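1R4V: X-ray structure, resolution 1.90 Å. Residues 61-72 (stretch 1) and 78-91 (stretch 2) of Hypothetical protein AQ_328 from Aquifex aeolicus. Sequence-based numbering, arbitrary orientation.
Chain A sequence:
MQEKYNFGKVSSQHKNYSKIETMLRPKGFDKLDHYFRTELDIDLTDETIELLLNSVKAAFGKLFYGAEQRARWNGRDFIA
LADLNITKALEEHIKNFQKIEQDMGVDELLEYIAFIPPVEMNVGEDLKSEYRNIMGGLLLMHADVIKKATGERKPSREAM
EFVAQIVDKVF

Stretch 1 61-72: GKLFYGAEQRAR
Stretch 2, residues 78-91: FIALADLNITKALE

Stretch 1 joins two helices through a turn. The helix entering at Gly-61 gives way to a type I turn from Lys-62 to Tyr-65; Gly-66, with phi/psi of 78/-5, then N-caps a second helix, 67-72. The positive phi favours glycine, and a CB here would clash with NH2 of Arg-70. Stretch 2 begins extended at Phe-78 and Ile-79, makes a 3-10 turn over 81-83, runs irregularly through Leu-84 to Ile-86, and enters a helix at 88 capped by Thr-87 (chi1 p), whose OG1 accepts a weak bond from Leu-90 N. The two stretches run antiparallel: CA atoms pair Leu-63 with Asn-85 (4.6 Å), Ala-67 with Asp-83 (4.9 Å) and Ala-71 with Ile-79 (5.7 Å). A nearly linear hydrogen bond, Asn-85 N to Leu-63 O (2.8 Å, 170°), anchors the Leu-63 end of this pairing.

Arg-70 (chi1 m, chi2 and chi3 t) suits a site lined with oxygens. Its NH1 donates to Asp-83 O (2.9 Å) and to Tyr-65 O (2.8 Å), while NH2 makes a weak bond to Asn-85 OD1 (2.9 Å). Asn-85 (chi1 t) uses both ends of its amide, since ND2 also donates to a water (2.9 Å from ND2 to the water oxygen). Asp-83 (chi1 m) steadies its own turn, OD2 accepting from Ala-80 N at 2.9 Å.

Small residues permit close approach: Ala-67 CA lies 3.3 Å from Asp-83 O in a CA-H...O contact, and Ala-71 CB comes within 3.3 Å of Asp-83 OD2. Ala-67 CB also meets apolar neighbours, Ile-79 CG2 at 4.0 Å and Leu-84 CD2 at 4.1 Å. Larger apolar side chains pack against one another. Leu-84 (m, t) places CD2 over one face of the Phe-64 ring (chi1 m, chi2 80°), 3.8 Å from its centroid, while Ile-79 (m, t) brings CD1 to the ring edge, 4.0 Å from Phe-64 CD2. Leu-63 (m, t) sets CD2 3.8 Å from CD2 of Leu-90 (t, p).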

# COMPACT_ATOMS: atom_id res chain seq x y z
N GLY A 61 -0.74 -7.93 -2.68
CA GLY A 61 -0.83 -9.29 -3.20
C GLY A 61 -2.18 -9.93 -2.90
O GLY A 61 -2.74 -10.63 -3.75
N LYS A 62 -2.71 -9.70 -1.70
CA LYS A 62 -4.04 -10.19 -1.28
C LYS A 62 -5.19 -9.62 -2.10
O LYS A 62 -6.25 -10.25 -2.23
CB LYS A 62 -4.27 -9.95 0.21
CG LYS A 62 -3.46 -10.90 1.03
CD LYS A 62 -3.78 -10.79 2.52
CE LYS A 62 -4.53 -12.02 3.02
NZ LYS A 62 -4.79 -11.98 4.49
N LEU A 63 -5.00 -8.46 -2.71
CA LEU A 63 -6.01 -7.92 -3.59
C LEU A 63 -6.23 -8.76 -4.84
O LEU A 63 -7.27 -8.63 -5.49
CB LEU A 63 -5.69 -6.48 -3.99
CG LEU A 63 -5.60 -5.47 -2.84
CD1 LEU A 63 -5.18 -4.11 -3.34
CD2 LEU A 63 -6.89 -5.37 -2.05
N PHE A 64 -5.29 -9.62 -5.18
CA PHE A 64 -5.42 -10.53 -6.32
C PHE A 64 -6.17 -11.83 -5.99
O PHE A 64 -6.38 -12.67 -6.87
CB PHE A 64 -4.04 -10.76 -6.94
CG PHE A 64 -3.54 -9.57 -7.70
CD1 PHE A 64 -2.96 -8.49 -7.03
CD2 PHE A 64 -3.68 -9.48 -9.08
CE1 PHE A 64 -2.53 -7.36 -7.71
CE2 PHE A 64 -3.24 -8.36 -9.75
CZ PHE A 64 -2.66 -7.31 -9.07
N TYR A 65 -6.62 -12.02 -4.76
CA TYR A 65 -7.50 -13.14 -4.42
C TYR A 65 -8.77 -13.10 -5.26
O TYR A 65 -9.48 -12.08 -5.31
CB TYR A 65 -7.90 -13.10 -2.93
CG TYR A 65 -8.92 -14.15 -2.54
CD1 TYR A 65 -8.53 -15.47 -2.30
CD2 TYR A 65 -10.27 -13.82 -2.41
CE1 TYR A 65 -9.48 -16.46 -1.93
CE2 TYR A 65 -11.23 -14.78 -2.03
CZ TYR A 65 -10.84 -16.10 -1.81
OH TYR A 65 -11.81 -17.01 -1.43
N GLY A 66 -9.03 -14.19 -5.95
CA GLY A 66 -10.19 -14.31 -6.83
C GLY A 66 -10.07 -13.63 -8.18
O GLY A 66 -10.96 -13.82 -9.01
N ALA A 67 -8.98 -12.90 -8.44
CA ALA A 67 -8.89 -12.08 -9.63
C ALA A 67 -8.82 -12.85 -10.96
O ALA A 67 -9.45 -12.46 -11.93
CB ALA A 67 -7.77 -11.07 -9.55
N GLU A 68 -8.05 -13.92 -11.03
CA GLU A 68 -8.02 -14.72 -12.25
C GLU A 68 -9.37 -15.31 -12.58
O GLU A 68 -9.75 -15.31 -13.75
CB GLU A 68 -6.95 -15.80 -12.15
CG GLU A 68 -5.55 -15.23 -12.16
CD GLU A 68 -4.46 -16.29 -12.08
OE1 GLU A 68 -3.53 -16.26 -12.89
OE2 GLU A 68 -4.51 -17.16 -11.19
N GLN A 69 -10.10 -15.79 -11.57
CA GLN A 69 -11.42 -16.34 -11.82
C GLN A 69 -12.38 -15.30 -12.34
O GLN A 69 -13.12 -15.58 -13.29
CB GLN A 69 -12.02 -16.95 -10.55
CG GLN A 69 -13.38 -17.50 -10.76
CD GLN A 69 -13.39 -18.70 -11.66
OE1 GLN A 69 -13.29 -19.81 -11.16
NE2 GLN A 69 -13.57 -18.49 -12.97
N ARG A 70 -12.39 -14.11 -11.72
CA ARG A 70 -13.30 -13.05 -12.12
C ARG A 70 -12.94 -12.66 -13.56
O ARG A 70 -13.84 -12.46 -14.37
CB ARG A 70 -13.20 -11.86 -11.18
CG ARG A 70 -13.62 -12.17 -9.77
CD ARG A 70 -13.65 -10.93 -8.88
NE ARG A 70 -13.75 -11.32 -7.48
CZ ARG A 70 -12.76 -11.32 -6.61
NH1 ARG A 70 -11.52 -10.94 -6.91
NH2 ARG A 70 -13.04 -11.76 -5.40
N ALA A 71 -11.66 -12.55 -13.87
CA ALA A 71 -11.22 -12.19 -15.22
C ALA A 71 -11.71 -13.23 -16.23
O ALA A 71 -12.29 -12.87 -17.26
CB ALA A 71 -9.74 -12.06 -15.30
N ARG A 72 -11.53 -14.52 -15.92
CA ARG A 72 -12.00 -15.58 -16.83
C ARG A 72 -13.50 -15.55 -17.03
O ARG A 72 -13.96 -15.77 -18.15
CB ARG A 72 -11.60 -16.97 -16.35
CG ARG A 72 -10.11 -17.19 -16.41
CD ARG A 72 -9.69 -18.64 -16.25
NE ARG A 72 -10.14 -19.23 -14.99
CZ ARG A 72 -9.47 -19.19 -13.83
NH1 ARG A 72 -9.99 -19.77 -12.75
NH2 ARG A 72 -8.28 -18.58 -13.73
N PHE A 78 -6.52 -11.17 -19.14
CA PHE A 78 -5.69 -10.28 -18.34
C PHE A 78 -6.53 -9.88 -17.12
O PHE A 78 -7.76 -9.96 -17.16
CB PHE A 78 -5.25 -9.02 -19.11
CG PHE A 78 -6.39 -8.17 -19.54
CD1 PHE A 78 -6.90 -7.18 -18.70
CD2 PHE A 78 -7.00 -8.39 -20.76
CE1 PHE A 78 -7.98 -6.44 -19.07
CE2 PHE A 78 -8.08 -7.64 -21.14
CZ PHE A 78 -8.57 -6.66 -20.30
N ILE A 79 -5.88 -9.46 -16.06
CA ILE A 79 -6.59 -8.94 -14.90
C ILE A 79 -6.82 -7.45 -15.04
O ILE A 79 -5.90 -6.69 -15.30
CB ILE A 79 -5.76 -9.23 -13.65
CG1 ILE A 79 -5.62 -10.75 -13.50
CG2 ILE A 79 -6.46 -8.61 -12.41
CD1 ILE A 79 -4.45 -11.12 -12.70
N ALA A 80 -8.07 -7.05 -14.85
CA ALA A 80 -8.51 -5.67 -14.83
C ALA A 80 -8.77 -5.24 -13.39
O ALA A 80 -8.91 -6.06 -12.48
CB ALA A 80 -9.79 -5.50 -15.61
N LEU A 81 -8.88 -3.93 -13.20
CA LEU A 81 -9.20 -3.35 -11.89
C LEU A 81 -10.49 -3.95 -11.31
O LEU A 81 -10.51 -4.25 -10.10
CB LEU A 81 -9.32 -1.83 -11.97
CG LEU A 81 -9.64 -1.07 -10.68
CD1 LEU A 81 -8.53 -1.28 -9.70
CD2 LEU A 81 -9.83 0.42 -10.93
N ALA A 82 -11.51 -4.11 -12.16
CA ALA A 82 -12.82 -4.68 -11.79
C ALA A 82 -12.73 -6.10 -11.22
O ALA A 82 -13.66 -6.54 -10.55
CB ALA A 82 -13.71 -4.74 -12.99
N ASP A 83 -11.64 -6.80 -11.53
CA ASP A 83 -11.40 -8.17 -11.08
C ASP A 83 -10.73 -8.26 -9.71
O ASP A 83 -10.63 -9.33 -9.16
CB ASP A 83 -10.49 -8.91 -12.07
CG ASP A 83 -11.07 -8.96 -13.48
OD1 ASP A 83 -12.32 -9.11 -13.60
OD2 ASP A 83 -10.35 -8.88 -14.50
N LEU A 84 -10.21 -7.17 -9.17
CA LEU A 84 -9.50 -7.21 -7.90
C LEU A 84 -10.44 -7.30 -6.71
O LEU A 84 -11.63 -6.98 -6.80
CB LEU A 84 -8.59 -6.01 -7.72
CG LEU A 84 -7.44 -5.86 -8.72
CD1 LEU A 84 -6.51 -4.75 -8.24
CD2 LEU A 84 -6.64 -7.13 -8.92
N ASN A 85 -9.88 -7.76 -5.59
CA ASN A 85 -10.59 -7.95 -4.35
C ASN A 85 -10.62 -6.65 -3.52
O ASN A 85 -10.52 -6.72 -2.31
CB ASN A 85 -9.93 -9.11 -3.58
CG ASN A 85 -10.89 -9.87 -2.69
OD1 ASN A 85 -11.94 -10.31 -3.13
ND2 ASN A 85 -10.51 -10.03 -1.42
N ILE A 86 -10.78 -5.46 -4.13
CA ILE A 86 -10.84 -4.21 -3.41
C ILE A 86 -12.25 -4.00 -2.81
O ILE A 86 -13.23 -4.10 -3.54
CB ILE A 86 -10.44 -3.03 -4.33
CG1 ILE A 86 -8.98 -3.19 -4.79
CG2 ILE A 86 -10.63 -1.67 -3.66
CD1 ILE A 86 -8.56 -2.23 -5.89
N THR A 87 -12.30 -3.73 -1.50
CA THR A 87 -13.50 -3.44 -0.71
C THR A 87 -13.80 -1.96 -0.71
O THR A 87 -12.92 -1.16 -1.02
CB THR A 87 -13.30 -3.77 0.82
OG1 THR A 87 -12.19 -3.04 1.39
CG2 THR A 87 -12.98 -5.23 1.03
N LYS A 88 -15.03 -1.61 -0.30
CA LYS A 88 -15.48 -0.24 -0.15
C LYS A 88 -14.59 0.57 0.76
O LYS A 88 -14.34 1.73 0.48
CB LYS A 88 -16.93 -0.17 0.35
CG LYS A 88 -17.97 -0.36 -0.75
CD LYS A 88 -18.21 0.95 -1.53
CE LYS A 88 -18.57 0.67 -2.99
NZ LYS A 88 -18.66 1.85 -3.91
N ALA A 89 -14.12 -0.03 1.85
CA ALA A 89 -13.25 0.67 2.78
C ALA A 89 -11.96 1.08 2.10
O ALA A 89 -11.54 2.22 2.23
CB ALA A 89 -12.96 -0.18 4.03
N LEU A 90 -11.32 0.16 1.38
CA LEU A 90 -10.10 0.53 0.65
C LEU A 90 -10.36 1.53 -0.48
O LEU A 90 -9.55 2.42 -0.70
CB LEU A 90 -9.38 -0.71 0.09
CG LEU A 90 -8.06 -0.44 -0.65
CD1 LEU A 90 -7.07 0.40 0.15
CD2 LEU A 90 -7.41 -1.76 -1.03
N GLU A 91 -11.46 1.37 -1.21
CA GLU A 91 -11.87 2.33 -2.24
C GLU A 91 -11.91 3.76 -1.70
O GLU A 91 -11.50 4.68 -2.40
CB GLU A 91 -13.24 2.00 -2.83
CG GLU A 91 -13.19 1.08 -4.03
CD GLU A 91 -14.50 0.36 -4.28
OE1 GLU A 91 -14.46 -0.87 -4.58
OE2 GLU A 91 -15.57 1.01 -4.17
O HOH W 1 -8.06 -9.00 -0.39